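Local structure of transcriptional regulator, TetR family (Agrobacterium tumefaciens, 3C2B) at residues 15-27 and 36-48. The protein probably binds DNA as a transcriptional regulator of the TetR family, through an N-terminal helix-turn-helix domain. Residues are numbered along the deposited sequence; the frame is centred on the assembly and turned at random.
Sequences PRQNAVLDQALRL and LTTSGLARAANCS
Leu-41 lies as a knob in the hole formed by Val-20, Gln-23, Ala-24 and Leu-27. With CG anti to the backbone N (chi1 -164°), its CD2 is carried onto Gln-23 and the helix backbone, 3.5 Å from Ala-24 N, while CD1 meets Val-20 CG1 at 3.8 Å, the two side chains crossing at about a right angle. Leu-27 points at helix 38-45, its CD1 3.7 Å from Leu-41 N and also against Gly-40 C. Leu-36, in the loop leading to that helix, brings its CD2 against the Ala-24 backbone, 3.3 Å from Ala-24 O, and onto Ala-24 CB. In the TetR-type DNA-binding domain this packs the first helix, 15-31, against the first helix of the predicted helix-turn-helix; the axes of 15-27 and 38-45 make an angle of 122° between their N-to-C directions. Trp-55 of helix 49-56 also touches Val-20. Toward the C-terminal end of helix 38-45, Ala-45 CB sits 3.8 Å from Gln-23 CG. Here Arg-16, bent at chi2 (56°), holds Ala-45 O end-on with two nitrogens, NH1 at 2.9 Å and NH2 at 3.1 Å, the oxygen near the guanidinium plane. A weak bond joins Arg-16 NH2 to the O atom of Asn-46, which has positive phi.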
loop_
_atom_site.group_PDB
_atom_site.type_symbol
_atom_site.label_atom_id
_atom_site.label_comp_id
_atom_site.label_asym_id
_atom_site.label_seq_id
_atom_site.Cartn_x
_atom_site.Cartn_y
_atom_site.Cartn_z
ATOM N N PRO A 15 21.165 -24.268 -13.107
ATOM C CA PRO A 15 21.382 -24.959 -11.820
ATOM C C PRO A 15 22.145 -24.141 -10.771
ATOM O O PRO A 15 21.635 -23.904 -9.665
ATOM C CB PRO A 15 22.205 -26.181 -12.226
ATOM C CG PRO A 15 21.723 -26.505 -13.604
ATOM C CD PRO A 15 21.214 -25.220 -14.234
ATOM N N ARG A 16 23.348 -23.706 -11.134
ATOM C CA ARG A 16 24.193 -22.909 -10.254
ATOM C C ARG A 16 23.651 -21.481 -10.050
ATOM O O ARG A 16 23.678 -20.946 -8.920
ATOM C CB ARG A 16 25.627 -22.885 -10.796
ATOM C CG ARG A 16 26.624 -22.036 -10.013
ATOM C CD ARG A 16 26.708 -22.426 -8.538
ATOM N NE ARG A 16 27.894 -21.855 -7.901
ATOM C CZ ARG A 16 27.976 -21.502 -6.620
ATOM N NH1 ARG A 16 26.933 -21.640 -5.811
ATOM N NH2 ARG A 16 29.108 -20.991 -6.153
ATOM N N GLN A 17 23.192 -20.862 -11.140
ATOM C CA GLN A 17 22.669 -19.496 -11.097
ATOM C C GLN A 17 21.422 -19.394 -10.202
ATOM O O GLN A 17 21.256 -18.407 -9.472
ATOM C CB GLN A 17 22.377 -18.983 -12.507
ATOM C CG GLN A 17 23.615 -18.626 -13.323
ATOM C CD GLN A 17 23.271 -18.301 -14.769
ATOM O OE1 GLN A 17 22.679 -17.258 -15.072
ATOM N NE2 GLN A 17 23.649 -19.200 -15.674
ATOM N N ASN A 18 20.577 -20.429 -10.250
ATOM C CA ASN A 18 19.409 -20.554 -9.375
ATOM C C ASN A 18 19.759 -20.724 -7.879
ATOM O O ASN A 18 19.272 -19.949 -7.042
ATOM C CB ASN A 18 18.475 -21.659 -9.875
ATOM C CG ASN A 18 17.898 -21.357 -11.257
ATOM O OD1 ASN A 18 17.940 -20.218 -11.730
ATOM N ND2 ASN A 18 17.362 -22.380 -11.909
ATOM N N ALA A 19 20.608 -21.698 -7.545
ATOM C CA ALA A 19 21.053 -21.884 -6.163
ATOM C C ALA A 19 21.558 -20.571 -5.550
ATOM O O ALA A 19 21.265 -20.272 -4.383
ATOM C CB ALA A 19 22.122 -22.943 -6.089
ATOM N N VAL A 20 22.303 -19.795 -6.345
ATOM C CA VAL A 20 22.868 -18.505 -5.928
ATOM C C VAL A 20 21.772 -17.447 -5.652
ATOM O O VAL A 20 21.773 -16.757 -4.621
ATOM C CB VAL A 20 23.901 -17.980 -6.987
ATOM C CG1 VAL A 20 24.159 -16.468 -6.843
ATOM C CG2 VAL A 20 25.232 -18.776 -6.920
ATOM N N LEU A 21 20.841 -17.335 -6.591
ATOM C CA LEU A 21 19.718 -16.444 -6.469
ATOM C C LEU A 21 18.840 -16.788 -5.256
ATOM O O LEU A 21 18.292 -15.876 -4.615
ATOM C CB LEU A 21 18.926 -16.415 -7.786
ATOM C CG LEU A 21 19.626 -15.680 -8.945
ATOM C CD1 LEU A 21 18.920 -15.906 -10.272
ATOM C CD2 LEU A 21 19.846 -14.170 -8.674
ATOM N N ASP A 22 18.719 -18.079 -4.932
ATOM C CA ASP A 22 18.074 -18.511 -3.685
ATOM C C ASP A 22 18.762 -17.981 -2.420
ATOM O O ASP A 22 18.096 -17.642 -1.445
ATOM C CB ASP A 22 17.949 -20.032 -3.610
ATOM C CG ASP A 22 16.672 -20.560 -4.266
ATOM O OD1 ASP A 22 15.684 -19.807 -4.461
ATOM O OD2 ASP A 22 16.666 -21.772 -4.583
ATOM N N GLN A 23 20.088 -17.912 -2.432
ATOM C CA GLN A 23 20.823 -17.311 -1.318
ATOM C C GLN A 23 20.567 -15.811 -1.211
ATOM O O GLN A 23 20.476 -15.256 -0.100
ATOM C CB GLN A 23 22.326 -17.575 -1.440
ATOM C CG GLN A 23 22.767 -18.987 -1.034
ATOM C CD GLN A 23 22.034 -19.518 0.194
ATOM O OE1 GLN A 23 21.505 -20.628 0.167
ATOM N NE2 GLN A 23 21.994 -18.723 1.268
ATOM N N ALA A 24 20.445 -15.167 -2.373
ATOM C CA ALA A 24 20.270 -13.719 -2.449
ATOM C C ALA A 24 18.866 -13.306 -1.980
ATOM O O ALA A 24 18.716 -12.324 -1.238
ATOM C CB ALA A 24 20.579 -13.204 -3.855
ATOM N N LEU A 25 17.861 -14.072 -2.407
ATOM C CA LEU A 25 16.487 -13.965 -1.897
ATOM C C LEU A 25 16.440 -14.155 -0.373
ATOM O O LEU A 25 15.811 -13.360 0.322
ATOM C CB LEU A 25 15.564 -14.979 -2.595
ATOM C CG LEU A 25 14.877 -14.579 -3.914
ATOM C CD1 LEU A 25 15.722 -13.642 -4.790
ATOM C CD2 LEU A 25 14.380 -15.794 -4.711
ATOM N N ARG A 26 17.123 -15.195 0.119
ATOM C CA ARG A 26 17.271 -15.471 1.549
ATOM C C ARG A 26 17.866 -14.283 2.325
ATOM O O ARG A 26 17.302 -13.874 3.341
ATOM C CB ARG A 26 18.113 -16.739 1.765
ATOM C CG ARG A 26 18.638 -16.949 3.192
ATOM C CD ARG A 26 18.884 -18.434 3.502
ATOM N NE ARG A 26 17.613 -19.164 3.653
ATOM C CZ ARG A 26 17.490 -20.487 3.802
ATOM N NH1 ARG A 26 18.560 -21.283 3.829
ATOM N NH2 ARG A 26 16.278 -21.019 3.921
ATOM N N LEU A 27 18.999 -13.750 1.856
ATOM C CA LEU A 27 19.660 -12.613 2.530
ATOM C C LEU A 27 18.711 -11.434 2.642
ATOM O O LEU A 27 18.652 -10.749 3.662
ATOM C CB LEU A 27 20.915 -12.162 1.773
ATOM C CG LEU A 27 22.238 -12.903 1.996
ATOM C CD1 LEU A 27 23.262 -12.433 0.963
ATOM C CD2 LEU A 27 22.784 -12.713 3.425
ATOM N N LEU A 36 22.080 -7.450 1.604
ATOM C CA LEU A 36 22.336 -7.949 0.272
ATOM C C LEU A 36 23.528 -7.188 -0.283
ATOM O O LEU A 36 23.355 -6.202 -1.010
ATOM C CB LEU A 36 21.083 -7.732 -0.586
ATOM C CG LEU A 36 20.730 -8.666 -1.745
ATOM C CD1 LEU A 36 21.305 -8.142 -3.064
ATOM C CD2 LEU A 36 21.144 -10.103 -1.475
ATOM N N THR A 37 24.734 -7.604 0.118
ATOM C CA THR A 37 25.971 -6.998 -0.380
ATOM C C THR A 37 26.736 -8.008 -1.232
ATOM O O THR A 37 26.678 -9.226 -0.982
ATOM C CB THR A 37 26.908 -6.486 0.748
ATOM O OG1 THR A 37 27.340 -7.586 1.561
ATOM C CG2 THR A 37 26.218 -5.427 1.617
ATOM N N THR A 38 27.445 -7.503 -2.235
ATOM C CA THR A 38 28.251 -8.352 -3.116
ATOM C C THR A 38 29.126 -9.365 -2.332
ATOM O O THR A 38 29.207 -10.533 -2.711
ATOM C CB THR A 38 29.039 -7.514 -4.184
ATOM O OG1 THR A 38 30.378 -8.015 -4.326
ATOM C CG2 THR A 38 29.094 -6.010 -3.813
ATOM N N SER A 39 29.733 -8.916 -1.228
ATOM C CA SER A 39 30.488 -9.779 -0.304
ATOM C C SER A 39 29.621 -10.675 0.587
ATOM O O SER A 39 30.029 -11.776 0.935
ATOM C CB SER A 39 31.395 -8.941 0.591
ATOM O OG SER A 39 32.669 -8.760 0.003
ATOM N N GLY A 40 28.446 -10.199 0.980
ATOM C CA GLY A 40 27.544 -11.003 1.784
ATOM C C GLY A 40 27.153 -12.204 0.951
ATOM O O GLY A 40 27.247 -13.346 1.402
ATOM N N LEU A 41 26.760 -11.941 -0.291
ATOM C CA LEU A 41 26.324 -12.993 -1.204
ATOM C C LEU A 41 27.468 -13.894 -1.728
ATOM O O LEU A 41 27.245 -15.068 -2.050
ATOM C CB LEU A 41 25.506 -12.396 -2.352
ATOM C CG LEU A 41 24.650 -13.346 -3.207
ATOM C CD1 LEU A 41 25.476 -14.009 -4.328
ATOM C CD2 LEU A 41 23.907 -14.402 -2.348
ATOM N N ALA A 42 28.684 -13.359 -1.805
ATOM C CA ALA A 42 29.854 -14.215 -2.062
ATOM C C ALA A 42 30.024 -15.243 -0.935
ATOM O O ALA A 42 30.236 -16.435 -1.211
ATOM C CB ALA A 42 31.125 -13.384 -2.249
ATOM N N ARG A 43 29.900 -14.775 0.316
ATOM C CA ARG A 43 30.004 -15.604 1.525
ATOM C C ARG A 43 28.892 -16.646 1.592
ATOM O O ARG A 43 29.178 -17.833 1.756
ATOM C CB ARG A 43 29.962 -14.753 2.808
ATOM C CG ARG A 43 31.183 -13.861 3.125
ATOM C CD ARG A 43 30.810 -12.888 4.285
ATOM N NE ARG A 43 31.625 -11.662 4.373
ATOM C CZ ARG A 43 32.838 -11.568 4.932
ATOM N NH1 ARG A 43 33.442 -12.638 5.444
ATOM N NH2 ARG A 43 33.464 -10.392 4.968
ATOM N N ALA A 44 27.633 -16.188 1.472
ATOM C CA ALA A 44 26.443 -17.053 1.534
ATOM C C ALA A 44 26.386 -18.189 0.472
ATOM O O ALA A 44 26.051 -19.342 0.793
ATOM C CB ALA A 44 25.177 -16.200 1.481
ATOM N N ALA A 45 26.744 -17.869 -0.774
ATOM C CA ALA A 45 26.597 -18.808 -1.903
ATOM C C ALA A 45 27.894 -19.429 -2.445
ATOM O O ALA A 45 27.857 -20.146 -3.452
ATOM C CB ALA A 45 25.825 -18.143 -3.041
ATOM N N ASN A 46 29.028 -19.163 -1.798
ATOM C CA ASN A 46 30.323 -19.717 -2.240
ATOM C C ASN A 46 30.711 -19.330 -3.668
ATOM O O ASN A 46 31.195 -20.162 -4.443
ATOM C CB ASN A 46 30.325 -21.240 -2.111
ATOM C CG ASN A 46 30.205 -21.701 -0.687
ATOM O OD1 ASN A 46 30.696 -21.043 0.232
ATOM N ND2 ASN A 46 29.557 -22.847 -0.489
ATOM N N CYS A 47 30.480 -18.074 -4.028
ATOM C CA CYS A 47 30.879 -17.611 -5.353
ATOM C C CYS A 47 31.829 -16.400 -5.313
ATOM O O CYS A 47 32.109 -15.831 -4.241
ATOM C CB CYS A 47 29.661 -17.397 -6.284
ATOM S SG CYS A 47 28.596 -16.007 -5.920
ATOM N N SER A 48 32.356 -16.053 -6.483
ATOM C CA SER A 48 33.257 -14.929 -6.621
ATOM C C SER A 48 32.434 -13.651 -6.738
ATOM O O SER A 48 31.245 -13.685 -7.083
ATOM C CB SER A 48 34.171 -15.133 -7.836
ATOM O OG SER A 48 35.089 -14.072 -7.994
#